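Local coordinates for kinesin-like protein (Caenorhabditis elegans, PDB 5X3E), which probably couples ATP hydrolysis to movement along microtubules, as a motor of the kinesin-6 family, at residues P50-I55 with I409-K414; F81-V86 with S423-A428; V157-F162 with E263-E268; M213-F218 with I301-A306. All blocks are in the same frame, centred on the assembly; numbering follows the deposited sequence.

Contact 1: residues P50-I55 with I409-K414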
loop_
_atom_site.group_PDB
_atom_site.type_symbol
_atom_site.label_atom_id
_atom_site.label_comp_id
_atom_site.label_asym_id
_atom_site.label_seq_id
_atom_site.Cartn_x
_atom_site.Cartn_y
_atom_site.Cartn_z
ATOM N N PRO A 50 -19.869 -23.097 7.649
ATOM C CA PRO A 50 -19.034 -21.892 7.666
ATOM C C PRO A 50 -18.899 -21.296 9.058
ATOM O O PRO A 50 -19.797 -21.392 9.897
ATOM C CB PRO A 50 -19.802 -20.945 6.736
ATOM C CG PRO A 50 -21.232 -21.320 6.974
ATOM C CD PRO A 50 -21.263 -22.796 7.280
ATOM N N SER A 51 -17.744 -20.677 9.309
ATOM C CA SER A 51 -17.546 -20.008 10.590
ATOM C C SER A 51 -18.128 -18.599 10.604
ATOM O O SER A 51 -18.270 -18.015 11.684
ATOM C CB SER A 51 -16.058 -19.957 10.949
ATOM O OG SER A 51 -15.319 -19.227 9.987
ATOM N N LEU A 52 -18.462 -18.046 9.439
ATOM C CA LEU A 52 -19.142 -16.760 9.366
ATOM C C LEU A 52 -19.858 -16.639 8.026
ATOM O O LEU A 52 -19.495 -17.287 7.041
ATOM C CB LEU A 52 -18.175 -15.583 9.594
ATOM C CG LEU A 52 -16.969 -15.200 8.721
ATOM C CD1 LEU A 52 -15.978 -16.345 8.546
ATOM C CD2 LEU A 52 -17.383 -14.628 7.370
ATOM N N ILE A 53 -20.893 -15.799 8.013
ATOM C CA ILE A 53 -21.778 -15.624 6.865
ATOM C C ILE A 53 -22.050 -14.140 6.670
ATOM O O ILE A 53 -22.248 -13.399 7.639
ATOM C CB ILE A 53 -23.100 -16.409 7.036
ATOM C CG1 ILE A 53 -22.840 -17.913 6.954
ATOM C CG2 ILE A 53 -24.126 -16.000 5.986
ATOM C CD1 ILE A 53 -22.332 -18.345 5.590
ATOM N N ALA A 54 -22.059 -13.707 5.412
ATOM C CA ALA A 54 -22.391 -12.330 5.088
ATOM C C ALA A 54 -23.900 -12.126 5.124
ATOM O O ALA A 54 -24.672 -13.020 4.771
ATOM C CB ALA A 54 -21.837 -11.956 3.712
ATOM N N ILE A 55 -24.317 -10.942 5.567
ATOM C CA ILE A 55 -25.734 -10.634 5.708
ATOM C C ILE A 55 -26.106 -9.437 4.843
ATOM O O ILE A 55 -26.605 -9.593 3.723
ATOM C CB ILE A 55 -26.098 -10.354 7.176
ATOM C CG1 ILE A 55 -25.540 -11.438 8.092
ATOM C CG2 ILE A 55 -27.602 -10.260 7.334
ATOM C CD1 ILE A 55 -25.770 -11.139 9.553
ATOM N N ILE A 409 -10.077 -6.397 5.310
ATOM C CA ILE A 409 -9.982 -7.593 6.138
ATOM C C ILE A 409 -10.369 -8.793 5.283
ATOM O O ILE A 409 -11.531 -8.951 4.909
ATOM C CB ILE A 409 -10.874 -7.494 7.380
ATOM C CG1 ILE A 409 -10.542 -6.237 8.178
ATOM C CG2 ILE A 409 -10.710 -8.728 8.253
ATOM C CD1 ILE A 409 -9.144 -6.226 8.716
ATOM N N CYS A 410 -9.393 -9.639 4.972
ATOM C CA CYS A 410 -9.650 -10.888 4.268
ATOM C C CYS A 410 -9.876 -11.993 5.293
ATOM O O CYS A 410 -9.059 -12.176 6.202
ATOM C CB CYS A 410 -8.471 -11.234 3.356
ATOM S SG CYS A 410 -8.179 -10.017 2.037
ATOM N N VAL A 411 -10.967 -12.740 5.144
ATOM C CA VAL A 411 -11.303 -13.801 6.091
ATOM C C VAL A 411 -11.732 -15.046 5.327
ATOM O O VAL A 411 -12.367 -14.956 4.272
ATOM C CB VAL A 411 -12.402 -13.376 7.087
ATOM C CG1 VAL A 411 -11.883 -12.325 8.062
ATOM C CG2 VAL A 411 -13.606 -12.865 6.351
ATOM N N ASN A 412 -11.373 -16.215 5.862
ATOM C CA ASN A 412 -11.778 -17.481 5.278
ATOM C C ASN A 412 -12.984 -18.027 6.022
ATOM O O ASN A 412 -12.919 -18.194 7.250
ATOM C CB ASN A 412 -10.631 -18.485 5.320
ATOM C CG ASN A 412 -10.864 -19.680 4.405
ATOM O OD1 ASN A 412 -11.966 -20.226 4.342
ATOM N ND2 ASN A 412 -9.829 -20.075 3.675
ATOM N N PRO A 413 -14.098 -18.302 5.334
ATOM C CA PRO A 413 -15.287 -18.833 6.021
ATOM C C PRO A 413 -15.129 -20.259 6.521
ATOM O O PRO A 413 -16.046 -20.761 7.184
ATOM C CB PRO A 413 -16.384 -18.756 4.945
ATOM C CG PRO A 413 -15.834 -17.850 3.876
ATOM C CD PRO A 413 -14.354 -18.049 3.908
ATOM N N LYS A 414 -14.021 -20.928 6.214
ATOM C CA LYS A 414 -13.831 -22.299 6.666
ATOM C C LYS A 414 -13.883 -22.354 8.193
ATOM O O LYS A 414 -13.341 -21.466 8.862
ATOM C CB LYS A 414 -12.502 -22.851 6.144
ATOM C CG LYS A 414 -12.590 -24.295 5.663
ATOM C CD LYS A 414 -11.354 -24.743 4.897
ATOM C CE LYS A 414 -11.527 -26.172 4.386
ATOM N NZ LYS A 414 -10.364 -26.637 3.582
#
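L52 lays its CD1 methyl against the backbone of P413. Its CD1 lies 3.6 Å from the CA of P413 and also faces the carbonyl oxygen of N412. The side chain gets there with a chi1 of 63°, which tucks CG in between the residue's own N and C. Its other methyl, CD2, reaches the CG2 of V411 at 4.3 Å. L42 and I60 also pack on L52, so the leucine sits among apolar groups from two sheets.

Those two sheets belong to the kinesin motor domain, of the P-loop NTPase class. Strand 52-54 is an outermost strand of a small antiparallel sheet. Strand 404-411 belongs to the large central sheet, and the contact forms where the chain leaves it.

The backbone N of S51 donates to the O of P413 at 2.7 Å. This bond is nearly straight, 167° at the hydrogen, and lies in the carbonyl plane. The same oxygen takes a CA-H contact from P50, whose CA is 3.2 Å from the O of P413. The OG of S51 lies 3.2 Å from the O of K414, though where its proton goes is left open; N421 ND2 also bonds weakly to this OG.

The turn is held from within. The OD1 of N412 accepts from the N of K414 at 2.9 Å, which makes an Asx turn. The donor sits above the carbonyl plane of the amide. The ND2 of N412 bonds to the O of G123, probably in the P-loop, and the backbone O of N412 accepts from N421 ND2 of helix 418-424.

Contact 2: residues F81-V86 with S423-A428; sequences FRFGRV and SALAFA
F81, on strand 79-82 of the small antiparallel sheet of the kinesin motor domain, and F83, just after that strand, meet the chain at the end of helix 418-424. This is the last modelled helix. The chain then runs into strand 430-433; in other kinesins the matching residues probably end the last helix, ahead of the neck linker.

CH-pi contacts come first. The CB of L425 stands over a face of the F81 ring, 3.6 Å from its centroid and 17° off the ring normal. It is displaced toward the rim. The CB of A428 stands over a face of the F83 ring, 4.0 Å from the centroid and 29° off the normal. It is less centred than on F81.

Further apolar contacts come from the branches of L425. Its CG is anti to the carbonyl carbon (chi1 -62°), and the two methyls part to different rings. CD1 lies 3.5 Å from the CD1 of F81. CD2 lies 3.5 Å from the CZ of F83. L425 crosses both phenylalanine side chains at about a right angle. A428 also touches both rings, its CB being 3.8 Å from the CD2 of F81. V38 and C40 of the central sheet also pack on F83, so the cluster joins the two sheets.

No hydrogen bond crosses between the segments. The O of F427 accepts from R371, and the F427 ring meets Y119 edge-to-face. The N of A428 donates to the O of L425 at 3.1 Å. That same oxygen of L425 lies 3.2 Å from the CD2 of F81.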
loop_
_atom_site.group_PDB
_atom_site.type_symbol
_atom_site.label_atom_id
_atom_site.label_comp_id
_atom_site.label_asym_id
_atom_site.label_seq_id
_atom_site.Cartn_x
_atom_site.Cartn_y
_atom_site.Cartn_z
ATOM N N PHE A 81 -20.610 -8.277 13.057
ATOM C CA PHE A 81 -19.657 -7.212 12.793
ATOM C C PHE A 81 -20.128 -6.369 11.618
ATOM O O PHE A 81 -20.612 -6.900 10.614
ATOM C CB PHE A 81 -18.272 -7.784 12.513
ATOM C CG PHE A 81 -17.668 -8.488 13.686
ATOM C CD1 PHE A 81 -17.686 -9.869 13.765
ATOM C CD2 PHE A 81 -17.099 -7.767 14.721
ATOM C CE1 PHE A 81 -17.131 -10.520 14.849
ATOM C CE2 PHE A 81 -16.540 -8.410 15.805
ATOM C CZ PHE A 81 -16.556 -9.788 15.870
ATOM N N ARG A 82 -19.960 -5.057 11.740
ATOM C CA ARG A 82 -20.382 -4.114 10.716
ATOM C C ARG A 82 -19.157 -3.488 10.063
ATOM O O ARG A 82 -18.283 -2.952 10.752
ATOM C CB ARG A 82 -21.286 -3.032 11.313
ATOM C CG ARG A 82 -21.876 -2.090 10.284
ATOM C CD ARG A 82 -22.945 -1.202 10.905
ATOM N NE ARG A 82 -23.510 -0.271 9.932
ATOM C CZ ARG A 82 -24.516 -0.572 9.117
ATOM N NH1 ARG A 82 -24.975 0.329 8.258
ATOM N NH2 ARG A 82 -25.064 -1.779 9.159
ATOM N N PHE A 83 -19.104 -3.553 8.738
ATOM C CA PHE A 83 -18.041 -2.949 7.952
ATOM C C PHE A 83 -18.648 -1.978 6.949
ATOM O O PHE A 83 -19.856 -1.983 6.698
ATOM C CB PHE A 83 -17.223 -4.016 7.213
ATOM C CG PHE A 83 -16.559 -5.005 8.118
ATOM C CD1 PHE A 83 -15.320 -4.735 8.672
ATOM C CD2 PHE A 83 -17.175 -6.209 8.415
ATOM C CE1 PHE A 83 -14.705 -5.647 9.503
ATOM C CE2 PHE A 83 -16.566 -7.124 9.246
ATOM C CZ PHE A 83 -15.330 -6.841 9.792
ATOM N N GLY A 84 -17.796 -1.138 6.365
ATOM C CA GLY A 84 -18.261 -0.236 5.329
ATOM C C GLY A 84 -18.787 -0.951 4.104
ATOM O O GLY A 84 -19.608 -0.389 3.371
ATOM N N ARG A 85 -18.341 -2.184 3.875
ATOM C CA ARG A 85 -18.765 -3.003 2.747
ATOM C C ARG A 85 -18.248 -4.417 2.976
ATOM O O ARG A 85 -17.129 -4.596 3.464
ATOM C CB ARG A 85 -18.233 -2.441 1.419
ATOM C CG ARG A 85 -18.396 -3.388 0.234
ATOM C CD ARG A 85 -19.857 -3.515 -0.195
ATOM N NE ARG A 85 -20.033 -4.536 -1.226
ATOM C CZ ARG A 85 -19.905 -4.336 -2.535
ATOM N NH1 ARG A 85 -19.595 -3.133 -3.010
ATOM N NH2 ARG A 85 -20.087 -5.350 -3.373
ATOM N N VAL A 86 -19.069 -5.412 2.647
ATOM C CA VAL A 86 -18.679 -6.815 2.747
ATOM C C VAL A 86 -18.723 -7.418 1.352
ATOM O O VAL A 86 -19.762 -7.371 0.683
ATOM C CB VAL A 86 -19.578 -7.607 3.711
ATOM C CG1 VAL A 86 -19.175 -9.078 3.713
ATOM C CG2 VAL A 86 -19.494 -7.036 5.120
ATOM N N SER A 423 -10.392 -12.433 15.645
ATOM C CA SER A 423 -9.437 -11.340 15.788
ATOM C C SER A 423 -9.438 -10.440 14.559
ATOM O O SER A 423 -9.289 -9.219 14.679
ATOM C CB SER A 423 -8.034 -11.898 16.022
ATOM O OG SER A 423 -7.590 -12.631 14.892
ATOM N N ALA A 424 -9.602 -11.028 13.371
ATOM C CA ALA A 424 -9.586 -10.243 12.142
ATOM C C ALA A 424 -10.818 -9.357 12.038
ATOM O O ALA A 424 -10.743 -8.235 11.522
ATOM C CB ALA A 424 -9.487 -11.165 10.927
ATOM N N LEU A 425 -11.963 -9.848 12.508
ATOM C CA LEU A 425 -13.190 -9.065 12.480
ATOM C C LEU A 425 -13.267 -8.060 13.620
ATOM O O LEU A 425 -14.177 -7.227 13.627
ATOM C CB LEU A 425 -14.412 -9.990 12.517
ATOM C CG LEU A 425 -14.598 -10.970 11.353
ATOM C CD1 LEU A 425 -15.731 -11.933 11.645
ATOM C CD2 LEU A 425 -14.848 -10.249 10.047
ATOM N N ALA A 426 -12.348 -8.126 14.588
ATOM C CA ALA A 426 -12.293 -7.116 15.639
ATOM C C ALA A 426 -11.925 -5.737 15.104
ATOM O O ALA A 426 -12.165 -4.737 15.789
ATOM C CB ALA A 426 -11.295 -7.534 16.719
ATOM N N PHE A 427 -11.351 -5.661 13.900
ATOM C CA PHE A 427 -11.094 -4.384 13.244
ATOM C C PHE A 427 -12.367 -3.689 12.782
ATOM O O PHE A 427 -12.277 -2.611 12.184
ATOM C CB PHE A 427 -10.162 -4.588 12.048
ATOM C CG PHE A 427 -8.706 -4.685 12.416
ATOM C CD1 PHE A 427 -7.973 -3.547 12.708
ATOM C CD2 PHE A 427 -8.068 -5.913 12.457
ATOM C CE1 PHE A 427 -6.633 -3.631 13.035
ATOM C CE2 PHE A 427 -6.727 -6.004 12.787
ATOM C CZ PHE A 427 -6.010 -4.862 13.075
ATOM N N ALA A 428 -13.533 -4.286 13.032
ATOM C CA ALA A 428 -14.790 -3.772 12.507
ATOM C C ALA A 428 -15.101 -2.401 13.090
ATOM O O ALA A 428 -14.738 -2.081 14.226
ATOM C CB ALA A 428 -15.933 -4.743 12.801
#

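Contact 3: residues V157-F162 with E263-E268; sequences VEKCIF and EVSSSE. With SO4 (sulfate ion), chain F; SO4 (sulfate ion), chain I.
A type II beta turn, E158 to I161, is held by a glutamate from strand 262-264 of the central sheet. E263 runs extended, with CG anti to its backbone N (chi1 -171°), and brings its carboxylate against the backbone of K159 and C160. The central peptide of the turn gives the direct bond: C160 N donates to E263 OE2 at 2.9 Å, on the syn lone pair and nearly straight (167°). Two waters complete the grip. Water 1 donates to E263 OE1 at 2.7 Å and also joins E158 O and I161 N. Water 2 donates to E263 OE2 at 2.7 Å and to F162 O. OE1 is further bonded to S216 OG.

K159 passes alongside, its CE 3.3 Å from S265 OG, and its NZ forms a salt bridge with E269. A sulfate, probably from the crystallisation liquor, accepts from K159 N and weakly from S265 OG.

An alanine in place of E263 would lose the carboxylate and would probably leave the turn less firmly tied to the strand.

With a backbone N-H and two waters donating to it, and S216 OG bonded beside them, the carboxylate is probably ionised.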
loop_
_atom_site.group_PDB
_atom_site.type_symbol
_atom_site.label_atom_id
_atom_site.label_comp_id
_atom_site.label_asym_id
_atom_site.label_seq_id
_atom_site.Cartn_x
_atom_site.Cartn_y
_atom_site.Cartn_z
ATOM N N VAL A 157 6.849 13.080 -17.692
ATOM C CA VAL A 157 8.093 13.415 -18.378
ATOM C C VAL A 157 9.020 12.218 -18.508
ATOM O O VAL A 157 8.810 11.174 -17.884
ATOM C CB VAL A 157 8.836 14.568 -17.685
ATOM C CG1 VAL A 157 8.226 15.841 -18.082
ATOM C CG2 VAL A 157 8.786 14.409 -16.169
ATOM N N GLU A 158 10.068 12.382 -19.308
ATOM C CA GLU A 158 11.097 11.369 -19.416
ATOM C C GLU A 158 11.843 11.244 -18.091
ATOM O O GLU A 158 11.730 12.088 -17.185
ATOM C CB GLU A 158 12.081 11.724 -20.524
ATOM C CG GLU A 158 11.431 11.931 -21.885
ATOM C CD GLU A 158 12.355 12.613 -22.881
ATOM O OE1 GLU A 158 13.184 13.461 -22.470
ATOM O OE2 GLU A 158 12.257 12.280 -24.077
ATOM N N LYS A 159 12.625 10.176 -17.993
ATOM C CA LYS A 159 13.344 9.866 -16.773
ATOM C C LYS A 159 14.492 10.844 -16.551
ATOM O O LYS A 159 14.951 11.534 -17.469
ATOM C CB LYS A 159 13.895 8.440 -16.837
ATOM C CG LYS A 159 12.834 7.355 -16.808
ATOM C CD LYS A 159 13.505 5.997 -16.825
ATOM C CE LYS A 159 12.512 4.858 -16.745
ATOM N NZ LYS A 159 13.211 3.544 -16.756
ATOM N N CYS A 160 14.934 10.908 -15.295
ATOM C CA CYS A 160 16.107 11.648 -14.850
ATOM C C CYS A 160 15.939 13.158 -14.936
ATOM O O CYS A 160 16.924 13.891 -14.779
ATOM C CB CYS A 160 17.365 11.213 -15.611
ATOM S SG CYS A 160 17.552 9.412 -15.694
ATOM N N ILE A 161 14.725 13.647 -15.185
ATOM C CA ILE A 161 14.447 15.065 -14.990
ATOM C C ILE A 161 14.222 15.345 -13.508
ATOM O O ILE A 161 15.001 16.058 -12.863
ATOM C CB ILE A 161 13.249 15.508 -15.851
ATOM C CG1 ILE A 161 13.565 15.321 -17.336
ATOM C CG2 ILE A 161 12.918 16.968 -15.595
ATOM C CD1 ILE A 161 12.338 15.304 -18.229
ATOM N N PHE A 162 13.165 14.765 -12.944
ATOM C CA PHE A 162 13.092 14.616 -11.500
ATOM C C PHE A 162 14.061 13.525 -11.067
ATOM O O PHE A 162 14.336 12.586 -11.819
ATOM C CB PHE A 162 11.683 14.228 -11.053
ATOM C CG PHE A 162 10.625 15.250 -11.353
ATOM C CD1 PHE A 162 10.417 16.320 -10.499
ATOM C CD2 PHE A 162 9.805 15.114 -12.464
ATOM C CE1 PHE A 162 9.426 17.248 -10.759
ATOM C CE2 PHE A 162 8.816 16.035 -12.727
ATOM C CZ PHE A 162 8.627 17.104 -11.877
ATOM N N GLU A 263 12.455 5.248 -10.381
ATOM C CA GLU A 263 11.607 5.903 -11.364
ATOM C C GLU A 263 11.088 4.888 -12.366
ATOM O O GLU A 263 11.850 4.073 -12.893
ATOM C CB GLU A 263 12.359 7.016 -12.085
ATOM C CG GLU A 263 11.453 7.870 -12.954
ATOM C CD GLU A 263 12.147 9.109 -13.465
ATOM O OE1 GLU A 263 11.441 10.086 -13.788
ATOM O OE2 GLU A 263 13.396 9.111 -13.533
ATOM N N VAL A 264 9.782 4.929 -12.610
ATOM C CA VAL A 264 9.112 4.013 -13.521
ATOM C C VAL A 264 8.292 4.838 -14.504
ATOM O O VAL A 264 7.625 5.804 -14.108
ATOM C CB VAL A 264 8.232 2.997 -12.764
ATOM C CG1 VAL A 264 9.114 1.964 -12.086
ATOM C CG2 VAL A 264 7.360 3.698 -11.728
ATOM N N SER A 265 8.367 4.477 -15.782
ATOM C CA SER A 265 7.693 5.212 -16.840
ATOM C C SER A 265 6.376 4.580 -17.265
ATOM O O SER A 265 5.628 5.206 -18.023
ATOM C CB SER A 265 8.610 5.329 -18.063
ATOM O OG SER A 265 9.708 6.176 -17.787
ATOM N N SER A 266 6.075 3.371 -16.803
ATOM C CA SER A 266 4.855 2.700 -17.225
ATOM C C SER A 266 4.415 1.704 -16.161
ATOM O O SER A 266 5.205 1.275 -15.314
ATOM C CB SER A 266 5.048 2.000 -18.576
ATOM O OG SER A 266 5.914 0.885 -18.460
ATOM N N SER A 267 3.126 1.349 -16.222
ATOM C CA SER A 267 2.585 0.294 -15.370
ATOM C C SER A 267 3.407 -0.973 -15.519
ATOM O O SER A 267 3.697 -1.669 -14.536
ATOM C CB SER A 267 1.124 0.030 -15.739
ATOM O OG SER A 267 0.506 -0.831 -14.805
ATOM N N GLU A 268 3.805 -1.273 -16.754
ATOM C CA GLU A 268 4.656 -2.422 -17.031
ATOM C C GLU A 268 5.995 -2.328 -16.314
ATOM O O GLU A 268 6.420 -3.277 -15.648
ATOM C CB GLU A 268 4.863 -2.526 -18.541
ATOM C CG GLU A 268 5.728 -3.679 -18.949
ATOM C CD GLU A 268 5.166 -5.006 -18.517
ATOM O OE1 GLU A 268 3.928 -5.162 -18.453
ATOM O OE2 GLU A 268 5.979 -5.912 -18.233
HETATM S S SO4 F . 12.248 7.514 -20.577
HETATM O O1 SO4 F . 12.810 7.594 -21.919
HETATM O O2 SO4 F . 10.792 7.548 -20.639
HETATM O O3 SO4 F . 12.690 6.265 -19.960
HETATM O O4 SO4 F . 12.719 8.657 -19.802
HETATM S S SO4 I . 16.159 5.275 -10.760
HETATM O O1 SO4 I . 16.742 6.029 -11.866
HETATM O O2 SO4 I . 14.971 4.576 -11.237
HETATM O O3 SO4 I . 17.129 4.296 -10.279
HETATM O O4 SO4 I . 15.797 6.193 -9.679
HETATM O O HOH W 1 12.053 12.560 -14.685
HETATM O O HOH W 2 14.943 10.057 -11.595
#

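Contact 4: residues M213-F218 with I301-A306. With SO4 (sulfate ion), chain C.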
loop_
_atom_site.group_PDB
_atom_site.type_symbol
_atom_site.label_atom_id
_atom_site.label_comp_id
_atom_site.label_asym_id
_atom_site.label_seq_id
_atom_site.Cartn_x
_atom_site.Cartn_y
_atom_site.Cartn_z
ATOM N N MET A 213 0.350 20.688 -14.060
ATOM C CA MET A 213 1.466 20.013 -13.433
ATOM C C MET A 213 2.100 19.017 -14.389
ATOM O O MET A 213 1.437 18.393 -15.223
ATOM C CB MET A 213 1.027 19.293 -12.154
ATOM C CG MET A 213 0.511 20.237 -11.084
ATOM S SD MET A 213 1.838 21.173 -10.299
ATOM C CE MET A 213 2.009 20.298 -8.757
ATOM N N VAL A 214 3.379 18.907 -14.259
ATOM C CA VAL A 214 4.178 17.870 -14.883
ATOM C C VAL A 214 4.476 16.819 -13.824
ATOM O O VAL A 214 4.541 17.130 -12.631
ATOM C CB VAL A 214 5.452 18.493 -15.474
ATOM C CG1 VAL A 214 6.361 17.447 -15.900
ATOM C CG2 VAL A 214 5.079 19.294 -16.692
ATOM N N CYS A 215 4.652 15.563 -14.235
ATOM C CA CYS A 215 4.773 14.515 -13.233
ATOM C C CYS A 215 5.725 13.409 -13.669
ATOM O O CYS A 215 6.086 13.275 -14.842
ATOM C CB CYS A 215 3.408 13.906 -12.910
ATOM S SG CYS A 215 2.767 12.856 -14.241
ATOM N N SER A 216 6.095 12.593 -12.682
ATOM C CA SER A 216 6.854 11.365 -12.862
ATOM C C SER A 216 6.491 10.431 -11.717
ATOM O O SER A 216 6.115 10.880 -10.630
ATOM C CB SER A 216 8.368 11.618 -12.885
ATOM O OG SER A 216 9.068 10.405 -13.099
ATOM N N VAL A 217 6.604 9.129 -11.956
ATOM C CA VAL A 217 6.203 8.127 -10.977
ATOM C C VAL A 217 7.452 7.451 -10.423
ATOM O O VAL A 217 8.315 6.985 -11.180
ATOM C CB VAL A 217 5.232 7.095 -11.580
ATOM C CG1 VAL A 217 4.847 6.056 -10.532
ATOM C CG2 VAL A 217 3.986 7.789 -12.108
ATOM N N PHE A 218 7.545 7.406 -9.103
ATOM C CA PHE A 218 8.597 6.693 -8.400
ATOM C C PHE A 218 7.942 5.663 -7.498
ATOM O O PHE A 218 6.868 5.910 -6.944
ATOM C CB PHE A 218 9.467 7.653 -7.575
ATOM C CG PHE A 218 10.328 8.570 -8.406
ATOM C CD1 PHE A 218 11.673 8.288 -8.603
ATOM C CD2 PHE A 218 9.796 9.715 -8.982
ATOM C CE1 PHE A 218 12.473 9.129 -9.363
ATOM C CE2 PHE A 218 10.590 10.559 -9.745
ATOM C CZ PHE A 218 11.929 10.267 -9.937
ATOM N N ILE A 301 3.534 4.011 -4.142
ATOM C CA ILE A 301 3.504 4.681 -5.436
ATOM C C ILE A 301 3.515 6.179 -5.185
ATOM O O ILE A 301 2.605 6.713 -4.540
ATOM C CB ILE A 301 2.270 4.269 -6.254
ATOM C CG1 ILE A 301 2.172 2.745 -6.333
ATOM C CG2 ILE A 301 2.326 4.889 -7.645
ATOM C CD1 ILE A 301 0.819 2.233 -6.747
ATOM N N LYS A 302 4.552 6.854 -5.670
ATOM C CA LYS A 302 4.712 8.288 -5.481
ATOM C C LYS A 302 4.488 9.017 -6.796
ATOM O O LYS A 302 5.124 8.701 -7.808
ATOM C CB LYS A 302 6.099 8.623 -4.934
ATOM C CG LYS A 302 6.409 7.970 -3.610
ATOM C CD LYS A 302 7.805 8.338 -3.148
ATOM C CE LYS A 302 8.110 7.697 -1.804
ATOM N NZ LYS A 302 9.446 8.092 -1.291
ATOM N N LEU A 303 3.606 10.006 -6.768
ATOM C CA LEU A 303 3.367 10.875 -7.910
ATOM C C LEU A 303 4.104 12.182 -7.642
ATOM O O LEU A 303 3.629 13.035 -6.887
ATOM C CB LEU A 303 1.872 11.094 -8.121
ATOM C CG LEU A 303 1.491 11.954 -9.323
ATOM C CD1 LEU A 303 1.995 11.304 -10.590
ATOM C CD2 LEU A 303 -0.016 12.161 -9.379
ATOM N N VAL A 304 5.278 12.326 -8.249
ATOM C CA VAL A 304 6.109 13.514 -8.081
ATOM C C VAL A 304 5.684 14.541 -9.127
ATOM O O VAL A 304 5.864 14.326 -10.328
ATOM C CB VAL A 304 7.595 13.172 -8.219
ATOM C CG1 VAL A 304 8.447 14.440 -8.132
ATOM C CG2 VAL A 304 7.997 12.126 -7.179
ATOM N N MET A 305 5.154 15.673 -8.671
ATOM C CA MET A 305 4.602 16.693 -9.552
ATOM C C MET A 305 5.346 18.014 -9.392
ATOM O O MET A 305 5.915 18.300 -8.336
ATOM C CB MET A 305 3.103 16.903 -9.279
ATOM C CG MET A 305 2.225 15.765 -9.780
ATOM S SD MET A 305 0.613 15.658 -8.978
ATOM C CE MET A 305 0.013 17.309 -9.241
ATOM N N ALA A 306 5.352 18.810 -10.460
ATOM C CA ALA A 306 5.909 20.158 -10.429
ATOM C C ALA A 306 5.192 20.998 -11.475
ATOM O O ALA A 306 4.736 20.460 -12.491
ATOM C CB ALA A 306 7.422 20.168 -10.692
HETATM S S SO4 C . 10.036 5.557 1.484
HETATM O O1 SO4 C . 9.764 6.948 1.120
HETATM O O2 SO4 C . 8.847 4.742 1.247
HETATM O O3 SO4 C . 10.380 5.481 2.897
HETATM O O4 SO4 C . 11.149 5.047 0.697
#
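Strands 213-225 and 296-307 are antiparallel neighbours in the central sheet of the kinesin motor domain. The two segments run at 152° to each other. C215, V217, L303 and M305 point to one face of the sheet. V214, S216, F218, K302, V304 and A306 point to the other.

M213 and M305 cross at about a right angle. The CG of M213 lies 3.5 Å from the CE of M305. M213 bends at chi2 and chi3, which turns its own CE back to 3.6 Å from the CB of M305. Replacing M213 by an alanine would remove this bent chain and would probably loosen the packing of M305 at this end of the strand pair.

C215 and L303 meet diagonally, with the CB of C215 3.8 Å from the CD1 of L303. V217 and I301 lie side by side and point the same way, and the CG1 of V217 is 4.0 Å from the CG2 of I301. Helix 141-152 packs on these last two.

On the opposite face F218 and V304 cross obliquely. The CD2 of F218 is 3.5 Å from the CG2 of V304. F162 packs on V304, A306 and S216. K302 runs out extended from this face, and its NZ holds D261 in a salt bridge and a sulfate, probably from the crystallisation liquor.

The backbones are joined by six hydrogen bonds in three hydrogen-bonded pairs: V214 with A306, S216 with V304 and F218 with K302. In the first, the N of V214 lies nearly on the extended C=O axis of A306, 2.7 Å from its O.

The four contacts form two pairs at opposite ends of the motor domain. Contacts 1 and 2 touch each other, as I409 and V411 pack on A424; contact 1 joins the small sheet to the end of strand 404-411, contact 2 to the end of helix 418-424 and the chain after it. Contacts 3 and 4 also touch, because strand 262-264 lies beside strand 213-225. Contacts 2 and 4 are buried, but contact 2 relies on aromatic faces while contact 4 relies on paired strands. Contacts 1 and 3 are only partly buried and more polar: contact 1 uses backbone groups, contact 3 a carboxylate and waters.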